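Local coordinates for 3-methylaspartate ammonia-lyase (Citrobacter amalonaticus, PDB 1KKO), which catalyses the reversible, magnesium-dependent anti elimination of ammonia from (2S,3S)-3-methyl-L-aspartate to give mesaconate, at residues L346-N349 against E354-Q357; I179-M184 against V191-L196. All coordinates share one frame; numbering follows the deposited sequence.

How the contacts relate
Both contacts lie in the TIM barrel of this enolase-superfamily enzyme, and in each a helix packs on the strand that follows it. Contact 2 comes first in the chain and involves the second barrel strand, 191-194; contact 1 involves the seventh, 354-357. Their centres are 23 Å apart, and they do not touch, with nearest atoms about 6 Å from each other. Contact 2 is closer to the chemistry: its strand ends in His-194, the transition-state stabiliser, and the side chain of Met-184 is about 6 Å from that of substrate-binding Gln-172. In contact 1, the Ala-355 side chain is about 9 Å from that of Gln-329, which also binds the substrate.

Contact 1 (L346-N349 against E354-Q357)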
# COMPACT_ATOMS: atom_id res chain seq x y z
N LEU A 346 -13.77 23.41 -3.78
CA LEU A 346 -14.86 24.21 -4.35
C LEU A 346 -14.45 25.68 -4.46
O LEU A 346 -14.81 26.33 -5.44
CB LEU A 346 -16.13 24.09 -3.50
CG LEU A 346 -16.75 22.69 -3.40
CD1 LEU A 346 -18.09 22.72 -2.71
CD2 LEU A 346 -16.88 22.00 -4.73
N TYR A 347 -13.71 26.20 -3.50
CA TYR A 347 -13.28 27.60 -3.55
C TYR A 347 -12.34 27.79 -4.72
O TYR A 347 -12.46 28.76 -5.49
CB TYR A 347 -12.60 28.02 -2.23
CG TYR A 347 -12.41 29.51 -2.15
CD1 TYR A 347 -13.38 30.31 -1.58
CD2 TYR A 347 -11.28 30.11 -2.64
CE1 TYR A 347 -13.23 31.68 -1.51
CE2 TYR A 347 -11.13 31.48 -2.60
CZ TYR A 347 -12.10 32.25 -2.02
OH TYR A 347 -11.94 33.62 -1.96
N CYS A 348 -11.39 26.88 -4.89
CA CYS A 348 -10.47 26.94 -6.01
C CYS A 348 -11.24 26.90 -7.32
O CYS A 348 -11.02 27.74 -8.20
CB CYS A 348 -9.48 25.78 -5.98
SG CYS A 348 -8.23 25.90 -4.68
N ASN A 349 -12.12 25.92 -7.45
CA ASN A 349 -12.88 25.75 -8.69
C ASN A 349 -13.70 26.99 -9.05
O ASN A 349 -13.76 27.38 -10.20
CB ASN A 349 -13.78 24.51 -8.62
CG ASN A 349 -13.00 23.21 -8.63
OD1 ASN A 349 -11.80 23.21 -8.80
ND2 ASN A 349 -13.70 22.09 -8.45
N GLU A 354 -6.58 25.90 -10.12
CA GLU A 354 -6.59 24.45 -10.26
C GLU A 354 -6.34 23.84 -8.88
O GLU A 354 -5.37 24.18 -8.19
CB GLU A 354 -5.54 23.96 -11.25
CG GLU A 354 -5.83 24.44 -12.67
CD GLU A 354 -4.78 24.00 -13.67
OE1 GLU A 354 -3.98 23.10 -13.35
OE2 GLU A 354 -4.77 24.55 -14.80
N ALA A 355 -7.25 22.97 -8.47
CA ALA A 355 -7.15 22.30 -7.18
C ALA A 355 -6.44 20.96 -7.31
O ALA A 355 -6.89 20.09 -8.04
CB ALA A 355 -8.52 22.11 -6.60
N TYR A 356 -5.31 20.83 -6.63
CA TYR A 356 -4.57 19.57 -6.56
C TYR A 356 -4.83 18.99 -5.17
O TYR A 356 -4.36 19.52 -4.16
CB TYR A 356 -3.08 19.81 -6.86
CG TYR A 356 -2.13 18.72 -6.42
CD1 TYR A 356 -2.52 17.37 -6.37
CD2 TYR A 356 -0.85 19.05 -6.03
CE1 TYR A 356 -1.62 16.40 -5.95
CE2 TYR A 356 0.05 18.08 -5.61
CZ TYR A 356 -0.35 16.78 -5.55
OH TYR A 356 0.53 15.83 -5.09
N GLN A 357 -5.66 17.95 -5.11
CA GLN A 357 -5.97 17.30 -3.84
C GLN A 357 -4.85 16.33 -3.57
O GLN A 357 -4.79 15.23 -4.12
CB GLN A 357 -7.32 16.61 -3.90
CG GLN A 357 -7.81 16.20 -2.52
CD GLN A 357 -9.10 15.43 -2.57
OE1 GLN A 357 -10.12 15.94 -3.03
NE2 GLN A 357 -9.06 14.19 -2.09
O HOH W 1 -9.53 22.08 -9.91
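Cys-348 and Ala-355 meet through their beta carbons, the CB of Cys-348 resting 3.8 Å from the CB of Ala-355. The two residues bury the same amount of surface in the contact, 41 Å² each, and their backbones come close, with 5.8 Å between the CA of Cys-348 and the CA of Ala-355. Both CB atoms point at the opposing segment, and the small methyl of the alanine is consistent with the close approach. On the cysteine it is CB that comes closest; the sulfur, turned beside its own backbone N (chi1 -72°), lies a little farther from the methyl, and the side chain also packs on Val-328 of the preceding strand and Ile-316 of helix 313-321.

Asn-349, one residue further along the helix, touches the same methyl beside the cysteine. Its amide oxygen OD1 stands 4.1 Å from the CB of Ala-355, a packing distance, and makes its polar link through a water molecule. The water donates to Asn-349 OD1 over 2.8 Å and accepts from Ala-355 N, also over 2.8 Å, the two partners subtending about 109° at its oxygen. The other end of the amide, ND2, bonds to the carbonyl oxygen of Arg-379, and holding both ends probably fixes the rotation of the amide, with its oxygen toward the water.

The helix and strand belong to the beta-alpha-beta unit of strand 327-330, helix 339-351 and strand 354-357, a repeating element of the barrel. Within the sheet, Ala-355 has a backbone hydrogen bond with Met-381 as well. The chemistry is thus divided: a buried apolar touch accompanies the close approach of helix and strand, while at its more exposed margin a single water satisfies a strand N-H and ties it to the helix.

Contact 2 (I179-M184 against V191-L196); sequences IAVDKM and VLPHAL
Helix segment 179-184 runs nearly antiparallel to strand 191-194, at 166° and with axes 8.5 Å apart, bringing Val-181 opposite Pro-193 and Met-184 opposite Leu-192. The contact is wholly apolar. Met-184, a selenomethionine here, buries the most surface: its extended chain passes alongside Leu-192, the two side chains running in contrary senses, placing SE 3.6 Å from the CB of Leu-192 and 3.9 Å from the CA of Pro-193. With chi1 at 72° and chi2 at 165°, Leu-192 brings CD1 to 3.9 Å from the CB of Met-184. Val-181 and Pro-193 are neighbours with their side chains aligned, the CG2 of Val-181 reaching to 3.7 Å from the CB of Pro-193. A cis peptide precedes the proline, just before His-194, whose NE2 is hydrogen-bonded to Tyr-240 OH.

The pair forms the latter part of the barrel's first beta-alpha-beta unit, which starts with strand 169-170. Leu-192 and His-194 make backbone hydrogen bonds to strand 234-238, and Tyr-214 of helix 209-225 packs on both Val-181 and Pro-193. On the helix's other face, Asp-182 forms a salt bridge with Arg-221 and a hydrogen bond to the backbone N of Phe-32 of the second subunit.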
# COMPACT_ATOMS: atom_id res chain seq x y z
N ILE A 179 13.37 4.37 -12.07
CA ILE A 179 12.59 3.14 -11.99
C ILE A 179 11.10 3.42 -11.81
O ILE A 179 10.27 2.76 -12.43
CB ILE A 179 13.09 2.24 -10.85
CG1 ILE A 179 14.50 1.71 -11.16
CG2 ILE A 179 12.11 1.12 -10.59
CD1 ILE A 179 14.62 0.93 -12.44
N ALA A 180 10.74 4.38 -10.96
CA ALA A 180 9.33 4.63 -10.71
C ALA A 180 8.62 5.14 -11.94
O ALA A 180 7.43 4.88 -12.13
CB ALA A 180 9.16 5.59 -9.55
N VAL A 181 9.33 5.87 -12.80
CA VAL A 181 8.75 6.35 -14.05
C VAL A 181 8.33 5.17 -14.92
O VAL A 181 7.24 5.17 -15.50
CB VAL A 181 9.73 7.29 -14.78
CG1 VAL A 181 9.34 7.48 -16.25
CG2 VAL A 181 9.76 8.63 -14.08
N ASP A 182 9.18 4.15 -15.00
CA ASP A 182 8.83 2.97 -15.78
C ASP A 182 7.56 2.32 -15.24
O ASP A 182 6.68 1.93 -16.00
CB ASP A 182 9.95 1.94 -15.75
CG ASP A 182 11.19 2.39 -16.49
OD1 ASP A 182 11.14 3.43 -17.18
OD2 ASP A 182 12.26 1.74 -16.42
N LYS A 183 7.48 2.19 -13.91
CA LYS A 183 6.29 1.64 -13.27
C LYS A 183 5.06 2.43 -13.66
O LYS A 183 4.02 1.87 -14.00
CB LYS A 183 6.42 1.70 -11.75
CG LYS A 183 7.40 0.75 -11.12
CD LYS A 183 7.25 0.89 -9.61
CE LYS A 183 8.12 -0.05 -8.80
NZ LYS A 183 7.93 0.28 -7.35
N MSE A 184 5.18 3.75 -13.61
CA MSE A 184 4.07 4.64 -13.88
C MSE A 184 3.62 4.57 -15.34
O MSE A 184 2.43 4.62 -15.62
CB MSE A 184 4.44 6.05 -13.48
CG MSE A 184 4.39 6.21 -11.98
SE MSE A 184 5.02 7.91 -11.36
CE MSE A 184 5.68 7.43 -9.64
N VAL A 191 -0.52 11.56 -14.42
CA VAL A 191 0.39 12.65 -14.11
C VAL A 191 1.57 12.06 -13.35
O VAL A 191 1.38 11.21 -12.47
CB VAL A 191 -0.31 13.71 -13.23
CG1 VAL A 191 0.58 14.94 -13.08
CG2 VAL A 191 -1.68 14.10 -13.81
N LEU A 192 2.78 12.52 -13.63
CA LEU A 192 3.96 11.91 -13.04
C LEU A 192 5.13 12.85 -13.19
O LEU A 192 5.08 13.74 -14.03
CB LEU A 192 4.27 10.57 -13.73
CG LEU A 192 4.83 10.62 -15.15
CD1 LEU A 192 5.42 9.26 -15.52
CD2 LEU A 192 3.80 11.06 -16.19
N PRO A 193 6.23 12.62 -12.48
CA PRO A 193 6.44 11.58 -11.46
C PRO A 193 6.89 12.15 -10.11
O PRO A 193 7.37 11.38 -9.28
CB PRO A 193 7.64 10.86 -12.05
CG PRO A 193 8.50 12.05 -12.51
CD PRO A 193 7.53 13.17 -12.90
N HIS A 194 6.74 13.47 -9.93
CA HIS A 194 7.19 14.20 -8.75
C HIS A 194 8.72 14.37 -8.71
O HIS A 194 9.21 15.52 -8.72
CB HIS A 194 6.62 13.58 -7.46
CG HIS A 194 6.97 14.34 -6.23
ND1 HIS A 194 6.08 15.14 -5.54
CD2 HIS A 194 8.14 14.40 -5.56
CE1 HIS A 194 6.71 15.66 -4.50
NE2 HIS A 194 7.95 15.22 -4.48
N ALA A 195 9.45 13.25 -8.66
CA ALA A 195 10.91 13.20 -8.80
C ALA A 195 11.75 13.72 -7.65
O ALA A 195 12.97 13.66 -7.72
CB ALA A 195 11.33 13.87 -10.11
N LEU A 196 11.11 14.23 -6.61
CA LEU A 196 11.79 14.64 -5.37
C LEU A 196 13.09 15.38 -5.67
O LEU A 196 14.17 14.97 -5.26
CB LEU A 196 12.04 13.41 -4.49
CG LEU A 196 12.46 13.68 -3.04
CD1 LEU A 196 11.43 14.47 -2.28
CD2 LEU A 196 12.70 12.35 -2.36